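Local coordinates for protein 11R-lipoxygenase (PDB 3VF1) that is a calcium-dependent enzyme with one non-heme iron per subunit that, like other lipoxygenases, probably adds molecular oxygen to polyunsaturated fatty acids, at residues 669-673 with 686-690; 640-645 with 689-694; 326-330 with 447-453. All coordinates share one frame. Numbering follows the deposited sequence.

From the N terminus, contact 3 closes first: 447-453 returns to 326-330 after 116 residues that include helix 369-410, bearer of iron ligands His392 and His397, and joins the approach to strand 333-338 to the link after helix 445-449. Contact 2 opens at 640-645 and closes at 689-694; contact 1 (669-673 with 686-690) opens inside that loop, and the two close on the same stretch, sharing Pro689 and Gly690. Their centres lie 11 Å apart, that of contact 3 about 36 and 35 Å from those of contacts 1 and 2. Contacts 1 and 2 hold the last stretch of chain against helix 653-676 and the loop before that helix, shortly before the C-terminal iron ligand Ile698.

Contact 1: residues 669-673 with 686-690; sequences ITKQI and WLIPG
Residues 669-673 form regular helix near the end of helix 653-676, with Ile673 N bonded to Ile669 O at 2.9 Å. The chain turns back after this helix and lays 686-690 across it, Thr670 CA and Ile688 CA being 5.6 Å apart. The carbonyl O of Leu687 (phi/psi -119/17) lies 3.6 Å from Ile673 CD1, while the end of the Leu687 side chain leads away, onto Cys573 and Ala577 of helix 557-579, carrier of iron ligands His575 and Asn579. Ile688 is polyproline-II-like (-66/120), and its m,t side chain brings CG1 to 3.6 Å from CG2 of Ile673, also m,t. With Pro689 (-47/-41) a short 3-10 turn begins, where a fixed phi and a missing amide hydrogen cost nothing. Its ring faces the helix: CG is 4.2 Å from Ile669 CG2, and CD lies 4.4 Å from Ile673 CD1 and 3.2 Å from Thr670 OG1. That hydroxyl (chi1 m) is hydrogen-bonded to Leu666 O within its own helix, so it can lie against an apolar ring. No hydrogen bond joins the segments; the contact rests on the shape and apolarity of Ile688 and Pro689 packed against Ile669 and Ile673.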
ATOM      1  N   ILE A 669      -9.223  -7.199  17.921  1.00 30.25           N
ATOM      2  CA  ILE A 669      -8.713  -8.006  16.821  1.00 30.67           C
ATOM      3  C   ILE A 669      -7.292  -8.466  17.131  1.00 30.46           C
ATOM      4  O   ILE A 669      -6.942  -9.626  16.911  1.00 29.13           O
ATOM      5  CB  ILE A 669      -8.724  -7.225  15.498  1.00 27.40           C
ATOM      6  CG1 ILE A 669     -10.163  -7.046  15.011  1.00 27.84           C
ATOM      7  CG2 ILE A 669      -7.898  -7.949  14.441  1.00 26.52           C
ATOM      8  CD1 ILE A 669     -10.292  -6.203  13.761  1.00 28.64           C
ATOM      9  N   THR A 670      -6.480  -7.547  17.642  1.00 27.72           N
ATOM     10  CA  THR A 670      -5.126  -7.869  18.070  1.00 26.98           C
ATOM     11  C   THR A 670      -5.146  -9.055  19.025  1.00 30.59           C
ATOM     12  O   THR A 670      -4.337  -9.974  18.913  1.00 33.08           O
ATOM     13  CB  THR A 670      -4.472  -6.678  18.792  1.00 28.45           C
ATOM     14  OG1 THR A 670      -4.241  -5.616  17.858  1.00 27.81           O
ATOM     15  CG2 THR A 670      -3.152  -7.085  19.427  1.00 26.11           C
ATOM     16  N   LYS A 671      -6.084  -9.026  19.964  1.00 30.54           N
ATOM     17  CA  LYS A 671      -6.205 -10.073  20.969  1.00 30.71           C
ATOM     18  C   LYS A 671      -6.591 -11.416  20.347  1.00 30.58           C
ATOM     19  O   LYS A 671      -6.075 -12.457  20.747  1.00 32.56           O
ATOM     20  CB  LYS A 671      -7.229  -9.654  22.028  1.00 36.13           C
ATOM     21  CG  LYS A 671      -7.485 -10.690  23.107  1.00 40.63           C
ATOM     22  CD  LYS A 671      -8.192 -10.068  24.303  1.00 49.58           C
ATOM     23  CE  LYS A 671      -8.701 -11.123  25.274  1.00 58.58           C
ATOM     24  NZ  LYS A 671      -9.887 -11.852  24.739  1.00 67.02           N
ATOM     25  N   GLN A 672      -7.490 -11.389  19.368  1.00 29.65           N
ATOM     26  CA  GLN A 672      -7.893 -12.609  18.671  1.00 32.38           C
ATOM     27  C   GLN A 672      -6.707 -13.232  17.943  1.00 31.82           C
ATOM     28  O   GLN A 672      -6.413 -14.415  18.112  1.00 30.77           O
ATOM     29  CB  GLN A 672      -9.002 -12.316  17.660  1.00 31.90           C
ATOM     30  CG  GLN A 672     -10.354 -12.005  18.271  1.00 42.39           C
ATOM     31  CD  GLN A 672     -11.456 -11.945  17.228  1.00 50.79           C
ATOM     32  OE1 GLN A 672     -11.583 -12.842  16.392  1.00 49.38           O
ATOM     33  NE2 GLN A 672     -12.254 -10.881  17.266  1.00 45.03           N
ATOM     34  N   ILE A 673      -6.035 -12.424  17.129  1.00 29.27           N
ATOM     35  CA  ILE A 673      -4.903 -12.890  16.338  1.00 28.01           C
ATOM     36  C   ILE A 673      -3.829 -13.486  17.234  1.00 30.19           C
ATOM     37  O   ILE A 673      -3.222 -14.503  16.900  1.00 29.52           O
ATOM     38  CB  ILE A 673      -4.291 -11.743  15.516  1.00 27.07           C
ATOM     39  CG1 ILE A 673      -5.277 -11.288  14.437  1.00 29.92           C
ATOM     40  CG2 ILE A 673      -2.978 -12.183  14.885  1.00 25.45           C
ATOM     41  CD1 ILE A 673      -4.843 -10.042  13.692  1.00 29.23           C
ATOM     42  N   TRP A 686       1.165 -10.398  10.022  1.00 28.25           N
ATOM     43  CA  TRP A 686       1.282  -9.242   9.143  1.00 28.65           C
ATOM     44  C   TRP A 686       0.045  -8.347   9.148  1.00 28.82           C
ATOM     45  O   TRP A 686       0.073  -7.248   8.595  1.00 31.29           O
ATOM     46  CB  TRP A 686       1.598  -9.710   7.721  1.00 29.30           C
ATOM     47  CG  TRP A 686       2.723 -10.686   7.696  1.00 29.48           C
ATOM     48  CD1 TRP A 686       2.660 -12.003   7.343  1.00 33.23           C
ATOM     49  CD2 TRP A 686       4.080 -10.435   8.069  1.00 27.88           C
ATOM     50  NE1 TRP A 686       3.900 -12.585   7.465  1.00 34.75           N
ATOM     51  CE2 TRP A 686       4.788 -11.644   7.911  1.00 30.17           C
ATOM     52  CE3 TRP A 686       4.767  -9.305   8.519  1.00 30.09           C
ATOM     53  CZ2 TRP A 686       6.148 -11.751   8.183  1.00 29.20           C
ATOM     54  CZ3 TRP A 686       6.119  -9.414   8.790  1.00 32.16           C
ATOM     55  CH2 TRP A 686       6.794 -10.628   8.619  1.00 33.01           C
ATOM     56  N   LEU A 687      -1.034  -8.810   9.770  1.00 26.41           N
ATOM     57  CA  LEU A 687      -2.255  -8.015   9.856  1.00 28.42           C
ATOM     58  C   LEU A 687      -2.631  -7.704  11.301  1.00 26.70           C
ATOM     59  O   LEU A 687      -3.761  -7.321  11.588  1.00 26.40           O
ATOM     60  CB  LEU A 687      -3.409  -8.717   9.136  1.00 26.39           C
ATOM     61  CG  LEU A 687      -3.355  -8.645   7.608  1.00 25.30           C
ATOM     62  CD1 LEU A 687      -4.532  -9.388   6.999  1.00 27.05           C
ATOM     63  CD2 LEU A 687      -3.334  -7.197   7.135  1.00 22.92           C
ATOM     64  N   ILE A 688      -1.680  -7.870  12.213  1.00 28.59           N
ATOM     65  CA  ILE A 688      -1.847  -7.366  13.565  1.00 29.77           C
ATOM     66  C   ILE A 688      -1.884  -5.845  13.470  1.00 31.79           C
ATOM     67  O   ILE A 688      -0.932  -5.237  12.987  1.00 30.08           O
ATOM     68  CB  ILE A 688      -0.694  -7.801  14.482  1.00 32.35           C
ATOM     69  CG1 ILE A 688      -0.760  -9.309  14.726  1.00 35.42           C
ATOM     70  CG2 ILE A 688      -0.749  -7.053  15.805  1.00 30.96           C
ATOM     71  CD1 ILE A 688       0.431  -9.862  15.485  1.00 32.68           C
ATOM     72  N   PRO A 689      -2.991  -5.226  13.916  1.00 32.81           N
ATOM     73  CA  PRO A 689      -3.193  -3.782  13.743  1.00 30.77           C
ATOM     74  C   PRO A 689      -1.972  -2.949  14.123  1.00 29.34           C
ATOM     75  O   PRO A 689      -1.642  -1.993  13.422  1.00 31.79           O
ATOM     76  CB  PRO A 689      -4.362  -3.480  14.682  1.00 29.64           C
ATOM     77  CG  PRO A 689      -5.128  -4.754  14.737  1.00 30.75           C
ATOM     78  CD  PRO A 689      -4.106  -5.852  14.648  1.00 30.33           C
ATOM     79  N   GLY A 690      -1.311  -3.315  15.216  1.00 29.80           N
ATOM     80  CA  GLY A 690      -0.131  -2.601  15.670  1.00 28.39           C
ATOM     81  C   GLY A 690       1.050  -2.705  14.720  1.00 32.72           C
ATOM     82  O   GLY A 690       2.034  -1.979  14.865  1.00 34.46           O
TER

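Contact 2: residues 640-645 with 689-694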
ATOM      1  N   LYS A 640       3.153   5.733  11.901  1.00 47.55           N
ATOM      2  CA  LYS A 640       1.920   5.650  12.675  1.00 48.11           C
ATOM      3  C   LYS A 640       1.083   4.481  12.173  1.00 41.65           C
ATOM      4  O   LYS A 640       0.718   4.428  10.999  1.00 38.09           O
ATOM      5  CB  LYS A 640       1.129   6.954  12.557  1.00 51.15           C
ATOM      6  CG  LYS A 640       1.864   8.169  13.101  1.00 57.67           C
ATOM      7  CD  LYS A 640       2.020   8.096  14.614  1.00 56.34           C
ATOM      8  CE  LYS A 640       3.179   8.949  15.105  1.00 62.15           C
ATOM      9  NZ  LYS A 640       3.111  10.355  14.621  1.00 65.83           N
ATOM     10  N   PHE A 641       0.781   3.549  13.069  1.00 38.37           N
ATOM     11  CA  PHE A 641       0.092   2.323  12.690  1.00 36.29           C
ATOM     12  C   PHE A 641      -1.425   2.470  12.764  1.00 34.52           C
ATOM     13  O   PHE A 641      -1.939   3.474  13.256  1.00 37.56           O
ATOM     14  CB  PHE A 641       0.583   1.158  13.551  1.00 32.49           C
ATOM     15  CG  PHE A 641       2.040   0.846  13.354  1.00 34.79           C
ATOM     16  CD1 PHE A 641       2.469   0.197  12.209  1.00 32.79           C
ATOM     17  CD2 PHE A 641       2.979   1.213  14.303  1.00 38.65           C
ATOM     18  CE1 PHE A 641       3.806  -0.086  12.015  1.00 39.10           C
ATOM     19  CE2 PHE A 641       4.320   0.931  14.115  1.00 39.75           C
ATOM     20  CZ  PHE A 641       4.733   0.282  12.970  1.00 42.76           C
ATOM     21  N   LEU A 642      -2.132   1.462  12.267  1.00 31.53           N
ATOM     22  CA  LEU A 642      -3.574   1.556  12.064  1.00 31.45           C
ATOM     23  C   LEU A 642      -4.311   2.001  13.321  1.00 35.34           C
ATOM     24  O   LEU A 642      -4.220   1.359  14.368  1.00 33.53           O
ATOM     25  CB  LEU A 642      -4.133   0.215  11.586  1.00 29.98           C
ATOM     26  CG  LEU A 642      -5.587   0.249  11.116  1.00 27.58           C
ATOM     27  CD1 LEU A 642      -5.753   1.208   9.940  1.00 29.10           C
ATOM     28  CD2 LEU A 642      -6.064  -1.145  10.744  1.00 29.84           C
ATOM     29  N   GLY A 643      -5.044   3.105  13.204  1.00 36.69           N
ATOM     30  CA  GLY A 643      -5.843   3.612  14.305  1.00 41.24           C
ATOM     31  C   GLY A 643      -5.144   4.705  15.090  1.00 41.89           C
ATOM     32  O   GLY A 643      -5.794   5.502  15.765  1.00 45.37           O
ATOM     33  N   ASP A 644      -3.818   4.744  15.008  1.00 40.25           N
ATOM     34  CA  ASP A 644      -3.040   5.767  15.697  1.00 39.64           C
ATOM     35  C   ASP A 644      -3.066   7.068  14.906  1.00 43.31           C
ATOM     36  O   ASP A 644      -2.261   7.270  13.998  1.00 47.45           O
ATOM     37  CB  ASP A 644      -1.598   5.302  15.901  1.00 44.30           C
ATOM     38  CG  ASP A 644      -0.728   6.365  16.543  1.00 48.13           C
ATOM     39  OD1 ASP A 644      -1.278   7.264  17.210  1.00 51.00           O
ATOM     40  OD2 ASP A 644       0.507   6.296  16.383  1.00 52.27           O
ATOM     41  N   TYR A 645      -3.999   7.946  15.261  1.00 47.09           N
ATOM     42  CA  TYR A 645      -4.169   9.220  14.573  1.00 47.12           C
ATOM     43  C   TYR A 645      -3.620  10.364  15.419  1.00 48.04           C
ATOM     44  O   TYR A 645      -4.377  11.193  15.922  1.00 45.84           O
ATOM     45  CB  TYR A 645      -5.649   9.461  14.279  1.00 41.74           C
ATOM     46  CG  TYR A 645      -6.257   8.473  13.308  1.00 42.33           C
ATOM     47  CD1 TYR A 645      -5.677   8.240  12.065  1.00 45.39           C
ATOM     48  CD2 TYR A 645      -7.410   7.769  13.634  1.00 37.77           C
ATOM     49  CE1 TYR A 645      -6.234   7.339  11.173  1.00 40.66           C
ATOM     50  CE2 TYR A 645      -7.972   6.866  12.749  1.00 37.80           C
ATOM     51  CZ  TYR A 645      -7.380   6.655  11.522  1.00 40.76           C
ATOM     52  OH  TYR A 645      -7.937   5.757  10.641  1.00 35.92           O
ATOM     53  N   PRO A 689      -2.991  -5.226  13.916  1.00 32.81           N
ATOM     54  CA  PRO A 689      -3.193  -3.782  13.743  1.00 30.77           C
ATOM     55  C   PRO A 689      -1.972  -2.949  14.123  1.00 29.34           C
ATOM     56  O   PRO A 689      -1.642  -1.993  13.422  1.00 31.79           O
ATOM     57  CB  PRO A 689      -4.362  -3.480  14.682  1.00 29.64           C
ATOM     58  CG  PRO A 689      -5.128  -4.754  14.737  1.00 30.75           C
ATOM     59  CD  PRO A 689      -4.106  -5.852  14.648  1.00 30.33           C
ATOM     60  N   GLY A 690      -1.311  -3.315  15.216  1.00 29.80           N
ATOM     61  CA  GLY A 690      -0.131  -2.601  15.670  1.00 28.39           C
ATOM     62  C   GLY A 690       1.050  -2.705  14.720  1.00 32.72           C
ATOM     63  O   GLY A 690       2.034  -1.979  14.865  1.00 34.46           O
ATOM     64  N   HIS A 691       0.958  -3.611  13.751  1.00 34.31           N
ATOM     65  CA  HIS A 691       2.014  -3.795  12.758  1.00 31.51           C
ATOM     66  C   HIS A 691       1.630  -3.219  11.394  1.00 30.43           C
ATOM     67  O   HIS A 691       2.441  -3.223  10.469  1.00 30.83           O
ATOM     68  CB  HIS A 691       2.337  -5.283  12.587  1.00 34.82           C
ATOM     69  CG  HIS A 691       2.889  -5.937  13.816  1.00 43.18           C
ATOM     70  ND1 HIS A 691       3.393  -7.219  13.810  1.00 46.94           N
ATOM     71  CD2 HIS A 691       3.014  -5.490  15.089  1.00 48.54           C
ATOM     72  CE1 HIS A 691       3.809  -7.535  15.025  1.00 47.26           C
ATOM     73  NE2 HIS A 691       3.589  -6.504  15.818  1.00 54.60           N
ATOM     74  N   VAL A 692       0.397  -2.731  11.268  1.00 27.38           N
ATOM     75  CA  VAL A 692      -0.114  -2.253   9.983  1.00 25.80           C
ATOM     76  C   VAL A 692      -0.056  -0.732   9.889  1.00 27.83           C
ATOM     77  O   VAL A 692      -0.807  -0.042  10.573  1.00 31.33           O
ATOM     78  CB  VAL A 692      -1.579  -2.691   9.770  1.00 25.79           C
ATOM     79  CG1 VAL A 692      -2.097  -2.190   8.432  1.00 27.29           C
ATOM     80  CG2 VAL A 692      -1.706  -4.203   9.866  1.00 25.71           C
ATOM     81  N   PRO A 693       0.832  -0.198   9.036  1.00 30.32           N
ATOM     82  CA  PRO A 693       0.894   1.257   8.854  1.00 29.06           C
ATOM     83  C   PRO A 693      -0.426   1.817   8.342  1.00 31.26           C
ATOM     84  O   PRO A 693      -1.213   1.082   7.747  1.00 31.60           O
ATOM     85  CB  PRO A 693       1.993   1.438   7.801  1.00 26.89           C
ATOM     86  CG  PRO A 693       2.805   0.199   7.873  1.00 30.66           C
ATOM     87  CD  PRO A 693       1.843  -0.894   8.222  1.00 30.06           C
ATOM     88  N   ASN A 694      -0.661   3.105   8.568  1.00 31.36           N
ATOM     89  CA  ASN A 694      -1.897   3.743   8.133  1.00 31.73           C
ATOM     90  C   ASN A 694      -1.956   3.951   6.625  1.00 29.26           C
ATOM     91  O   ASN A 694      -3.042   3.989   6.045  1.00 31.60           O
ATOM     92  CB  ASN A 694      -2.082   5.088   8.841  1.00 33.04           C
ATOM     93  CG  ASN A 694      -2.850   4.963  10.139  1.00 34.72           C
ATOM     94  OD1 ASN A 694      -3.901   4.323  10.191  1.00 33.01           O
ATOM     95  ND2 ASN A 694      -2.328   5.572  11.199  1.00 40.31           N
TER
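Asn694, Phe641 and Leu642 lose the most surface. Phe641 pairs with Pro693 in a single bridge: Leu642 N donates to Val692 O (2.6 Å) and Asn694 N to Lys640 O (3.1 Å), as in an antiparallel non-hydrogen-bonded pair, in which proline's lack of an amide hydrogen does no harm. The Phe641 ring lies with one face over Gly690 O, 3.2 Å from CG, and its CD1 is 4.2 Å from Pro693 CD. The buried Leu642 has CB 4.3 Å from Val692 CB, both resting on Ser572 of helix 557-579. It belongs to a type II turn, Phe641 to Asp644, where Gly643 adopts the positive phi (97°) that side chains disfavour. Asn694 reaches into this turn with weak bonds from Gly643 N to OD1 (3.4 Å) and from ND2 to Asp644 O (3.3 Å), while its backbone O is hydrogen-bonded to His424. An amide, both donor and acceptor, thus serves backbone groups of the turn just ahead of the iron ligand Ile698.

Contact 3: residues 326-330 with 447-453; sequences KRYIT and DKVLSIG
Segment 326-330 runs almost fully extended, so successive side chains alternate: Arg327 and Ile329 point toward the partner, Tyr328 away. The partner leaves a weakly bonded helix (about 447-449) and enters a type I turn from Leu450 to Gly453, closed by Gly453 N to Leu450 O at 3.0 Å. The backbones come nearest at Arg327 and Ser451, CA to CA 4.8 Å, with Arg327 CB 3.5 Å from Ser451 CB. Both residues have backbone hydrogen bonds with Met320, and Arg327 O is hydrogen-bonded to Thr319 OG1. Arg327 stretches out (m,t,t) to bring NH1 between two carbonyls near its plane, donating to Leu450 O at 2.6 Å and to Asp447 O at 2.8 Å. Leu450 O thus accepts twice, and the charge is met by Asp325, whose carboxylate forms a salt bridge with NH2. Within the lipoxygenase catalytic domain, the contact joins the approach to strand 333-338 of an antiparallel sheet to the link between helices 445-449 and 456-465. It lies beside helix 369-410, whose Met389 meets Leu450. Asp447 spends OD1 on Gly454 N and Gln457 NE2. Gly453 suits its place because a beta carbon would strike Asp447 O and crowd the guanidinium. Ser451 (chi1 p) gives a weak bond from OG to Tyr328 O, 3.1 Å. Ile329 CG2 packs 4.3 Å from Ile452 CG2.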
ATOM      1  N   LYS A 326      20.161 -13.503 -19.565  1.00 42.20           N
ATOM      2  CA  LYS A 326      18.958 -14.122 -20.106  1.00 41.95           C
ATOM      3  C   LYS A 326      18.152 -14.767 -18.986  1.00 38.83           C
ATOM      4  O   LYS A 326      18.685 -15.546 -18.193  1.00 36.10           O
ATOM      5  CB  LYS A 326      19.317 -15.173 -21.157  1.00 43.12           C
ATOM      6  CG  LYS A 326      20.066 -14.621 -22.355  1.00 52.78           C
ATOM      7  CD  LYS A 326      20.162 -15.649 -23.472  1.00 55.78           C
ATOM      8  CE  LYS A 326      20.878 -15.088 -24.691  1.00 59.74           C
ATOM      9  NZ  LYS A 326      22.312 -14.785 -24.419  1.00 64.19           N
ATOM     10  N   ARG A 327      16.867 -14.439 -18.926  1.00 34.20           N
ATOM     11  CA  ARG A 327      15.991 -14.969 -17.892  1.00 32.08           C
ATOM     12  C   ARG A 327      14.780 -15.636 -18.523  1.00 31.62           C
ATOM     13  O   ARG A 327      14.428 -15.354 -19.670  1.00 31.16           O
ATOM     14  CB  ARG A 327      15.554 -13.851 -16.946  1.00 30.77           C
ATOM     15  CG  ARG A 327      16.720 -13.095 -16.336  1.00 33.00           C
ATOM     16  CD  ARG A 327      16.266 -11.851 -15.598  1.00 33.02           C
ATOM     17  NE  ARG A 327      17.398 -11.013 -15.220  1.00 35.52           N
ATOM     18  CZ  ARG A 327      17.288  -9.809 -14.670  1.00 38.12           C
ATOM     19  NH1 ARG A 327      16.093  -9.290 -14.428  1.00 39.94           N
ATOM     20  NH2 ARG A 327      18.378  -9.123 -14.364  1.00 41.75           N
ATOM     21  N   TYR A 328      14.143 -16.525 -17.771  1.00 29.48           N
ATOM     22  CA  TYR A 328      13.036 -17.306 -18.300  1.00 30.10           C
ATOM     23  C   TYR A 328      11.868 -17.356 -17.329  1.00 29.05           C
ATOM     24  O   TYR A 328      12.033 -17.163 -16.124  1.00 29.73           O
ATOM     25  CB  TYR A 328      13.505 -18.728 -18.610  1.00 31.00           C
ATOM     26  CG  TYR A 328      14.676 -18.783 -19.560  1.00 34.54           C
ATOM     27  CD1 TYR A 328      15.977 -18.646 -19.094  1.00 34.17           C
ATOM     28  CD2 TYR A 328      14.483 -18.967 -20.922  1.00 34.25           C
ATOM     29  CE1 TYR A 328      17.052 -18.692 -19.959  1.00 35.01           C
ATOM     30  CE2 TYR A 328      15.553 -19.015 -21.794  1.00 37.48           C
ATOM     31  CZ  TYR A 328      16.835 -18.876 -21.307  1.00 34.98           C
ATOM     32  OH  TYR A 328      17.905 -18.922 -22.170  1.00 42.30           O
ATOM     33  N   ILE A 329      10.685 -17.611 -17.874  1.00 28.73           N
ATOM     34  CA  ILE A 329       9.487 -17.811 -17.079  1.00 30.03           C
ATOM     35  C   ILE A 329       8.516 -18.636 -17.907  1.00 30.10           C
ATOM     36  O   ILE A 329       8.593 -18.650 -19.133  1.00 30.80           O
ATOM     37  CB  ILE A 329       8.822 -16.473 -16.686  1.00 28.97           C
ATOM     38  CG1 ILE A 329       7.961 -16.645 -15.432  1.00 28.00           C
ATOM     39  CG2 ILE A 329       7.980 -15.930 -17.836  1.00 26.75           C
ATOM     40  CD1 ILE A 329       8.744 -17.000 -14.182  1.00 28.87           C
ATOM     41  N   THR A 330       7.608 -19.329 -17.235  1.00 29.34           N
ATOM     42  CA  THR A 330       6.600 -20.115 -17.924  1.00 30.69           C
ATOM     43  C   THR A 330       5.225 -19.524 -17.629  1.00 29.94           C
ATOM     44  O   THR A 330       5.120 -18.398 -17.146  1.00 27.99           O
ATOM     45  CB  THR A 330       6.654 -21.596 -17.499  1.00 31.24           C
ATOM     46  OG1 THR A 330       6.173 -21.740 -16.155  1.00 31.97           O
ATOM     47  CG2 THR A 330       8.078 -22.122 -17.588  1.00 30.03           C
ATOM     48  N   ASP A 447      13.482  -4.479 -12.549  1.00 41.21           N
ATOM     49  CA  ASP A 447      14.171  -4.856 -13.774  1.00 39.10           C
ATOM     50  C   ASP A 447      15.397  -5.722 -13.487  1.00 37.56           C
ATOM     51  O   ASP A 447      15.798  -6.536 -14.318  1.00 41.05           O
ATOM     52  CB  ASP A 447      14.592  -3.599 -14.538  1.00 44.57           C
ATOM     53  CG  ASP A 447      14.889  -3.872 -15.998  1.00 47.31           C
ATOM     54  OD1 ASP A 447      13.933  -3.924 -16.799  1.00 44.31           O
ATOM     55  OD2 ASP A 447      16.080  -4.021 -16.346  1.00 53.08           O
ATOM     56  N   LYS A 448      15.986  -5.549 -12.308  1.00 37.61           N
ATOM     57  CA  LYS A 448      17.221  -6.248 -11.954  1.00 36.41           C
ATOM     58  C   LYS A 448      17.007  -7.628 -11.323  1.00 37.24           C
ATOM     59  O   LYS A 448      17.939  -8.429 -11.267  1.00 38.60           O
ATOM     60  CB  LYS A 448      18.058  -5.396 -10.995  1.00 36.90           C
ATOM     61  CG  LYS A 448      18.564  -4.087 -11.580  1.00 39.06           C
ATOM     62  CD  LYS A 448      19.612  -3.458 -10.674  1.00 46.78           C
ATOM     63  CE  LYS A 448      20.068  -2.099 -11.181  1.00 48.43           C
ATOM     64  NZ  LYS A 448      19.060  -1.034 -10.923  1.00 55.36           N
ATOM     65  N   VAL A 449      15.797  -7.907 -10.843  1.00 37.33           N
ATOM     66  CA  VAL A 449      15.555  -9.141 -10.092  1.00 33.14           C
ATOM     67  C   VAL A 449      14.500 -10.064 -10.711  1.00 30.91           C
ATOM     68  O   VAL A 449      14.503 -11.265 -10.455  1.00 33.81           O
ATOM     69  CB  VAL A 449      15.137  -8.834  -8.637  1.00 34.34           C
ATOM     70  CG1 VAL A 449      16.162  -7.929  -7.974  1.00 34.05           C
ATOM     71  CG2 VAL A 449      13.754  -8.203  -8.593  1.00 33.94           C
ATOM     72  N   LEU A 450      13.600  -9.505 -11.512  1.00 33.15           N
ATOM     73  CA  LEU A 450      12.533 -10.293 -12.120  1.00 30.57           C
ATOM     74  C   LEU A 450      12.946 -10.815 -13.490  1.00 32.53           C
ATOM     75  O   LEU A 450      13.648 -10.133 -14.234  1.00 32.74           O
ATOM     76  CB  LEU A 450      11.267  -9.449 -12.263  1.00 34.44           C
ATOM     77  CG  LEU A 450      10.617  -8.965 -10.967  1.00 32.74           C
ATOM     78  CD1 LEU A 450       9.404  -8.111 -11.289  1.00 33.52           C
ATOM     79  CD2 LEU A 450      10.233 -10.141 -10.082  1.00 31.81           C
ATOM     80  N   SER A 451      12.503 -12.024 -13.824  1.00 32.95           N
ATOM     81  CA  SER A 451      12.809 -12.598 -15.129  1.00 31.32           C
ATOM     82  C   SER A 451      12.012 -11.907 -16.231  1.00 32.38           C
ATOM     83  O   SER A 451      12.428 -11.901 -17.389  1.00 33.57           O
ATOM     84  CB  SER A 451      12.555 -14.107 -15.142  1.00 30.14           C
ATOM     85  OG  SER A 451      11.205 -14.411 -14.860  1.00 37.67           O
ATOM     86  N   ILE A 452      10.872 -11.319 -15.873  1.00 33.53           N
ATOM     87  CA  ILE A 452      10.105 -10.529 -16.835  1.00 33.78           C
ATOM     88  C   ILE A 452      10.651  -9.107 -16.915  1.00 32.51           C
ATOM     89  O   ILE A 452      10.071  -8.250 -17.579  1.00 31.64           O
ATOM     90  CB  ILE A 452       8.595 -10.478 -16.503  1.00 32.25           C
ATOM     91  CG1 ILE A 452       8.341  -9.705 -15.206  1.00 29.37           C
ATOM     92  CG2 ILE A 452       8.023 -11.889 -16.432  1.00 33.03           C
ATOM     93  CD1 ILE A 452       6.874  -9.509 -14.895  1.00 30.37           C
ATOM     94  N   GLY A 453      11.765  -8.862 -16.232  1.00 34.39           N
ATOM     95  CA  GLY A 453      12.461  -7.596 -16.352  1.00 35.73           C
ATOM     96  C   GLY A 453      12.917  -7.403 -17.784  1.00 38.65           C
ATOM     97  O   GLY A 453      12.993  -8.362 -18.552  1.00 34.44           O
TER